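Local coordinates for protein polymerase X (Deinococcus radiodurans, PDB 2W9M) that probably extends DNA strands from deoxyribonucleoside triphosphates as a family X DNA polymerase, and carries a zinc-bearing polymerase/histidinol phosphatase (PHP) region in the same chain, at residues A240-A245 / P283-E287; L23-L27 / K109-L113. All coordinates share one frame. Residue numbers count along the deposited sequence, not the author numbering.

Contact 1: A240-A245 / P283-E287; sequences AEARGA and PTPTE
Where a helix start must fit against an irregular stretch of chain, backbone polar groups and a glycine can do most of the work. Residues 240-242 turn into a helix at Arg-243; residues 283-286 run without regular structure up to helix 287-293, with Thr-286 at its N-cap position. CA atoms of Glu-241 and Pro-285 lie 4.6 Å apart. Gly-244 N donates a backbone hydrogen bond to Thr-284 O (3.0 Å); Thr-284 N donates another to Glu-241 O (2.7 Å), whose position is less certain. A CA-H...O contact joins Pro-285 CA to Ala-240 O (3.6 Å). The backbones come closest at Gly-244, whose CA is 3.8 Å from Thr-286 CA; a CB there would clash with Thr-286 O and Thr-284 CG2. Thr-284, chi1 m, sets CG2 3.8 Å from Ala-245 CB. Outside the segments, the Glu-287 carboxylate forms salt bridges with Arg-304 and Arg-189. Helix 243-249 thus packs its first turn, through Gly-244, on the loop from strand 280-282 into helix 287-293, a loop in the polymerase beta-type thumb region.

Contact 2: L23-L27 / K109-L113; sequences LLDIL and KIRSL
A helix that ends exposes carbonyl oxygens, and an arginine from a neighbouring helix can gather them; the end of helix 10-26 illustrates this. Residues 23-26 are helical, and the facing residues 109-113 belong to helix 107-115, where Leu-113 N bonds to Lys-109 O at 2.8 Å. The nearest CA pair is Ile-26 and Arg-111, 5.2 Å apart. Along the first segment, Leu-23 packs on Leu-100 and Leu-24 on Tyr-370, outside this contact. At Asp-25 the backbone O lies 3.5 Å from Arg-111 NH1, near the guanidinium plane at its edge. Ile-26 (chi1 m, chi2 t) brings CD1 to 4.0 Å from Ile-110 CG2, with Ile-110 also m, t; both isoleucines rest on Leu-96 of helix 94-99. Ile-26 O accepts a hydrogen bond from Arg-111 NH1 at 3.3 Å. Leu-27 O accepts a weak bond from Arg-111 NH1, 2.9 Å away; the Leu-27 side chain heads off to the zinc ligand Asp-339. Arg-111 spans the gap with chi1 and chi3 t and chi2 about 148°, between wells. One nitrogen of the charged guanidinium group thus donates to the carbonyls of Ile-26 and, weakly, Leu-27; a cation there is electrostatically favourable, consistent with the helix dipole.

In the fold
From the N terminus, helix 10-26 reaches contact 2 first, which closes a loop of 81 intervening residues, none in strands, by bringing the helix end against helix 107-115 in a region of helix-hairpin-helix domains. Near there, Leu-27 also meets the PHP region through Asp-339. The chain then passes through the mixed sheet before contact 1 opens after strand 231-238. It closes a shorter loop of 37 residues, joining the start of helix 243-249 to the approach to helix 287-293, with the antiparallel sheet 269-282 between. The loops are in series, neither enclosing nor crossing the other; the centres of contact 1 and contact 2 are about 51 Å apart, and the two contacts lie on opposite sides of the chain's centre.

Contact 1: A240-A245 / P283-E287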
ATOM      1  N   ALA A 240      16.203  -3.219 -32.879  1.00 29.92           N
ATOM      2  CA  ALA A 240      14.783  -2.969 -33.099  1.00 36.40           C
ATOM      3  C   ALA A 240      14.027  -4.223 -33.537  1.00 31.30           C
ATOM      4  O   ALA A 240      12.854  -4.389 -33.213  1.00 45.78           O
ATOM      5  CB  ALA A 240      14.594  -1.852 -34.110  1.00 27.11           C
ATOM      6  N   GLU A 241      14.705  -5.099 -34.269  1.00 35.12           N
ATOM      7  CA  GLU A 241      14.065  -6.289 -34.835  1.00 54.43           C
ATOM      8  C   GLU A 241      13.923  -7.430 -33.832  1.00 53.14           C
ATOM      9  O   GLU A 241      13.216  -8.408 -34.087  1.00 44.83           O
ATOM     10  CB  GLU A 241      14.834  -6.783 -36.060  1.00 57.49           C
ATOM     11  CG  GLU A 241      14.885  -5.783 -37.200  1.00 75.65           C
ATOM     12  CD  GLU A 241      13.510  -5.287 -37.601  1.00 84.39           C
ATOM     13  OE1 GLU A 241      12.609  -6.125 -37.832  1.00 85.48           O
ATOM     14  OE2 GLU A 241      13.334  -4.054 -37.687  1.00 76.38           O
ATOM     15  N   ALA A 242      14.605  -7.310 -32.698  1.00 47.14           N
ATOM     16  CA  ALA A 242      14.562  -8.346 -31.673  1.00 36.71           C
ATOM     17  C   ALA A 242      13.788  -7.892 -30.444  1.00 33.90           C
ATOM     18  O   ALA A 242      13.459  -8.707 -29.579  1.00 29.42           O
ATOM     19  CB  ALA A 242      15.968  -8.768 -31.284  1.00 35.19           C
ATOM     20  N   ARG A 243      13.489  -6.596 -30.378  1.00 32.30           N
ATOM     21  CA  ARG A 243      12.835  -6.017 -29.207  1.00 27.76           C
ATOM     22  C   ARG A 243      11.644  -6.842 -28.725  1.00 33.59           C
ATOM     23  O   ARG A 243      11.511  -7.100 -27.531  1.00 33.47           O
ATOM     24  CB  ARG A 243      12.410  -4.568 -29.468  1.00 28.57           C
ATOM     25  CG  ARG A 243      11.445  -4.022 -28.419  1.00 39.39           C
ATOM     26  CD  ARG A 243      12.078  -3.977 -27.029  1.00 26.45           C
ATOM     27  NE  ARG A 243      12.702  -2.686 -26.793  1.00 33.31           N
ATOM     28  CZ  ARG A 243      12.132  -1.694 -26.118  1.00 32.39           C
ATOM     29  NH1 ARG A 243      10.925  -1.843 -25.583  1.00 42.77           N
ATOM     30  NH2 ARG A 243      12.773  -0.549 -25.974  1.00 42.38           N
ATOM     31  N   GLY A 244      10.789  -7.263 -29.652  1.00 42.52           N
ATOM     32  CA  GLY A 244       9.616  -8.045 -29.301  1.00 36.03           C
ATOM     33  C   GLY A 244       9.937  -9.292 -28.498  1.00 34.00           C
ATOM     34  O   GLY A 244       9.207  -9.637 -27.573  1.00 37.60           O
ATOM     35  N   ALA A 245      11.030  -9.967 -28.854  1.00 36.20           N
ATOM     36  CA  ALA A 245      11.440 -11.198 -28.180  1.00 35.57           C
ATOM     37  C   ALA A 245      12.068 -10.890 -26.828  1.00 38.32           C
ATOM     38  O   ALA A 245      11.844 -11.603 -25.850  1.00 33.72           O
ATOM     39  CB  ALA A 245      12.417 -11.985 -29.042  1.00 28.14           C
ATOM     40  N   PRO A 283      11.858 -11.552 -38.265  1.00 53.94           N
ATOM     41  CA  PRO A 283      11.829 -10.228 -37.639  1.00 51.09           C
ATOM     42  C   PRO A 283      10.820 -10.198 -36.500  1.00 55.60           C
ATOM     43  O   PRO A 283       9.679 -10.628 -36.673  1.00 40.10           O
ATOM     44  CB  PRO A 283      11.369  -9.314 -38.777  1.00 53.65           C
ATOM     45  CG  PRO A 283      11.717 -10.054 -40.026  1.00 52.86           C
ATOM     46  CD  PRO A 283      11.511 -11.495 -39.694  1.00 53.94           C
ATOM     47  N   THR A 284      11.242  -9.691 -35.346  1.00 52.01           N
ATOM     48  CA  THR A 284      10.399  -9.673 -34.161  1.00 51.59           C
ATOM     49  C   THR A 284      10.412  -8.290 -33.504  1.00 51.20           C
ATOM     50  O   THR A 284      11.082  -8.078 -32.492  1.00 59.76           O
ATOM     51  CB  THR A 284      10.853 -10.752 -33.156  1.00 44.94           C
ATOM     52  OG1 THR A 284      10.453 -12.043 -33.629  1.00 50.08           O
ATOM     53  CG2 THR A 284      10.230 -10.516 -31.803  1.00 64.57           C
ATOM     54  N   PRO A 285       9.677  -7.334 -34.092  1.00 44.70           N
ATOM     55  CA  PRO A 285       9.657  -5.950 -33.600  1.00 42.88           C
ATOM     56  C   PRO A 285       8.769  -5.775 -32.370  1.00 42.61           C
ATOM     57  O   PRO A 285       9.037  -4.901 -31.546  1.00 42.79           O
ATOM     58  CB  PRO A 285       9.062  -5.164 -34.779  1.00 51.86           C
ATOM     59  CG  PRO A 285       9.016  -6.134 -35.947  1.00 41.82           C
ATOM     60  CD  PRO A 285       8.904  -7.486 -35.333  1.00 45.38           C
ATOM     61  N   THR A 286       7.730  -6.599 -32.256  1.00 48.99           N
ATOM     62  CA  THR A 286       6.758  -6.474 -31.175  1.00 43.29           C
ATOM     63  C   THR A 286       6.427  -7.836 -30.584  1.00 46.67           C
ATOM     64  O   THR A 286       6.537  -8.856 -31.265  1.00 47.25           O
ATOM     65  CB  THR A 286       5.452  -5.830 -31.682  1.00 52.81           C
ATOM     66  OG1 THR A 286       5.720  -4.497 -32.132  1.00 52.99           O
ATOM     67  CG2 THR A 286       4.394  -5.787 -30.579  1.00 59.68           C
ATOM     68  N   GLU A 287       6.027  -7.849 -29.316  1.00 37.77           N
ATOM     69  CA  GLU A 287       5.553  -9.070 -28.681  1.00 38.30           C
ATOM     70  C   GLU A 287       4.517  -9.760 -29.562  1.00 41.23           C
ATOM     71  O   GLU A 287       4.612 -10.957 -29.833  1.00 42.20           O
ATOM     72  CB  GLU A 287       4.933  -8.768 -27.316  1.00 38.43           C
ATOM     73  CG  GLU A 287       5.930  -8.417 -26.228  1.00 43.17           C
ATOM     74  CD  GLU A 287       5.319  -8.491 -24.835  1.00 51.40           C
ATOM     75  OE1 GLU A 287       4.125  -8.149 -24.681  1.00 52.47           O
ATOM     76  OE2 GLU A 287       6.034  -8.899 -23.894  1.00 43.00           O
TER

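Contact 2: L23-L27 / K109-L113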
ATOM      1  N   LEU A  23       6.241   9.199  19.989  1.00 49.59           N
ATOM      2  CA  LEU A  23       5.313   8.646  19.002  1.00 46.15           C
ATOM      3  C   LEU A  23       3.935   9.312  19.065  1.00 45.56           C
ATOM      4  O   LEU A  23       3.331   9.601  18.031  1.00 55.44           O
ATOM      5  CB  LEU A  23       5.182   7.129  19.176  1.00 29.78           C
ATOM      6  CG  LEU A  23       6.269   6.267  18.534  1.00 46.32           C
ATOM      7  CD1 LEU A  23       6.152   4.813  18.969  1.00 36.49           C
ATOM      8  CD2 LEU A  23       6.187   6.374  17.026  1.00 51.38           C
ATOM      9  N   LEU A  24       3.444   9.547  20.281  1.00 47.33           N
ATOM     10  CA  LEU A  24       2.177  10.250  20.480  1.00 46.01           C
ATOM     11  C   LEU A  24       2.296  11.718  20.075  1.00 47.45           C
ATOM     12  O   LEU A  24       1.342  12.315  19.577  1.00 52.51           O
ATOM     13  CB  LEU A  24       1.714  10.127  21.934  1.00 28.03           C
ATOM     14  CG  LEU A  24       1.383   8.702  22.382  1.00 41.95           C
ATOM     15  CD1 LEU A  24       1.424   8.560  23.901  1.00 45.13           C
ATOM     16  CD2 LEU A  24       0.034   8.269  21.831  1.00 37.30           C
ATOM     17  N   ASP A  25       3.479  12.290  20.287  1.00 58.41           N
ATOM     18  CA  ASP A  25       3.773  13.652  19.853  1.00 59.31           C
ATOM     19  C   ASP A  25       3.639  13.801  18.339  1.00 50.92           C
ATOM     20  O   ASP A  25       3.134  14.812  17.851  1.00 48.77           O
ATOM     21  CB  ASP A  25       5.189  14.061  20.274  1.00 51.42           C
ATOM     22  CG  ASP A  25       5.294  14.365  21.755  1.00 77.35           C
ATOM     23  OD1 ASP A  25       4.262  14.724  22.366  1.00 77.27           O
ATOM     24  OD2 ASP A  25       6.411  14.247  22.306  1.00 82.99           O
ATOM     25  N   ILE A  26       4.103  12.796  17.602  1.00 45.58           N
ATOM     26  CA  ILE A  26       4.105  12.852  16.141  1.00 42.96           C
ATOM     27  C   ILE A  26       2.750  13.247  15.549  1.00 41.25           C
ATOM     28  O   ILE A  26       2.684  14.095  14.661  1.00 38.96           O
ATOM     29  CB  ILE A  26       4.574  11.520  15.526  1.00 51.43           C
ATOM     30  CG1 ILE A  26       6.092  11.382  15.663  1.00 40.06           C
ATOM     31  CG2 ILE A  26       4.158  11.427  14.060  1.00 50.55           C
ATOM     32  CD1 ILE A  26       6.646  10.112  15.056  1.00 41.87           C
ATOM     33  N   LEU A  27       1.677  12.640  16.047  1.00 48.02           N
ATOM     34  CA  LEU A  27       0.341  12.897  15.515  1.00 42.36           C
ATOM     35  C   LEU A  27      -0.435  13.888  16.372  1.00 52.46           C
ATOM     36  O   LEU A  27      -1.043  14.825  15.853  1.00 57.12           O
ATOM     37  CB  LEU A  27      -0.444  11.590  15.380  1.00 34.46           C
ATOM     38  CG  LEU A  27       0.311  10.415  14.747  1.00 40.87           C
ATOM     39  CD1 LEU A  27      -0.540   9.161  14.777  1.00 43.06           C
ATOM     40  CD2 LEU A  27       0.746  10.731  13.322  1.00 35.87           C
ATOM     41  N   LYS A 109      10.633  16.592  13.056  1.00 47.84           N
ATOM     42  CA  LYS A 109      10.900  16.521  11.626  1.00 47.02           C
ATOM     43  C   LYS A 109       9.957  15.535  10.944  1.00 44.61           C
ATOM     44  O   LYS A 109       9.398  15.827   9.887  1.00 36.95           O
ATOM     45  CB  LYS A 109      12.356  16.133  11.367  1.00 45.41           C
ATOM     46  CG  LYS A 109      13.355  17.233  11.673  1.00 52.44           C
ATOM     47  CD  LYS A 109      14.684  16.963  10.993  1.00 53.36           C
ATOM     48  CE  LYS A 109      15.526  18.225  10.913  1.00 52.35           C
ATOM     49  NZ  LYS A 109      16.631  18.087   9.921  1.00 69.32           N
ATOM     50  N   ILE A 110       9.781  14.367  11.554  1.00 43.67           N
ATOM     51  CA  ILE A 110       8.856  13.377  11.022  1.00 30.30           C
ATOM     52  C   ILE A 110       7.451  13.957  10.953  1.00 36.62           C
ATOM     53  O   ILE A 110       6.694  13.669  10.031  1.00 37.13           O
ATOM     54  CB  ILE A 110       8.863  12.091  11.853  1.00 29.84           C
ATOM     55  CG1 ILE A 110      10.235  11.417  11.747  1.00 39.68           C
ATOM     56  CG2 ILE A 110       7.754  11.150  11.391  1.00 32.62           C
ATOM     57  CD1 ILE A 110      10.252   9.955  12.149  1.00 39.36           C
ATOM     58  N   ARG A 111       7.112  14.794  11.925  1.00 38.07           N
ATOM     59  CA  ARG A 111       5.804  15.427  11.944  1.00 39.61           C
ATOM     60  C   ARG A 111       5.662  16.491  10.860  1.00 33.81           C
ATOM     61  O   ARG A 111       4.585  16.666  10.297  1.00 43.19           O
ATOM     62  CB  ARG A 111       5.504  16.019  13.319  1.00 47.51           C
ATOM     63  CG  ARG A 111       4.450  17.095  13.285  1.00 44.67           C
ATOM     64  CD  ARG A 111       3.627  17.111  14.554  1.00 56.42           C
ATOM     65  NE  ARG A 111       2.494  18.021  14.425  1.00 78.63           N
ATOM     66  CZ  ARG A 111       1.314  17.831  15.003  1.00 80.41           C
ATOM     67  NH1 ARG A 111       1.107  16.754  15.748  1.00 71.79           N
ATOM     68  NH2 ARG A 111       0.339  18.714  14.829  1.00 74.47           N
ATOM     69  N   SER A 112       6.746  17.197  10.557  1.00 31.47           N
ATOM     70  CA  SER A 112       6.687  18.230   9.528  1.00 35.10           C
ATOM     71  C   SER A 112       6.746  17.621   8.127  1.00 38.25           C
ATOM     72  O   SER A 112       6.202  18.186   7.172  1.00 43.92           O
ATOM     73  CB  SER A 112       7.785  19.280   9.726  1.00 35.85           C
ATOM     74  OG  SER A 112       9.004  18.865   9.138  1.00 54.53           O
ATOM     75  N   LEU A 113       7.403  16.471   8.003  1.00 27.40           N
ATOM     76  CA  LEU A 113       7.394  15.739   6.741  1.00 32.39           C
ATOM     77  C   LEU A 113       5.970  15.273   6.447  1.00 34.45           C
ATOM     78  O   LEU A 113       5.468  15.428   5.331  1.00 30.80           O
ATOM     79  CB  LEU A 113       8.347  14.537   6.785  1.00 26.62           C
ATOM     80  CG  LEU A 113       9.854  14.807   6.852  1.00 28.27           C
ATOM     81  CD1 LEU A 113      10.624  13.497   6.879  1.00 28.58           C
ATOM     82  CD2 LEU A 113      10.307  15.660   5.688  1.00 24.40           C
TER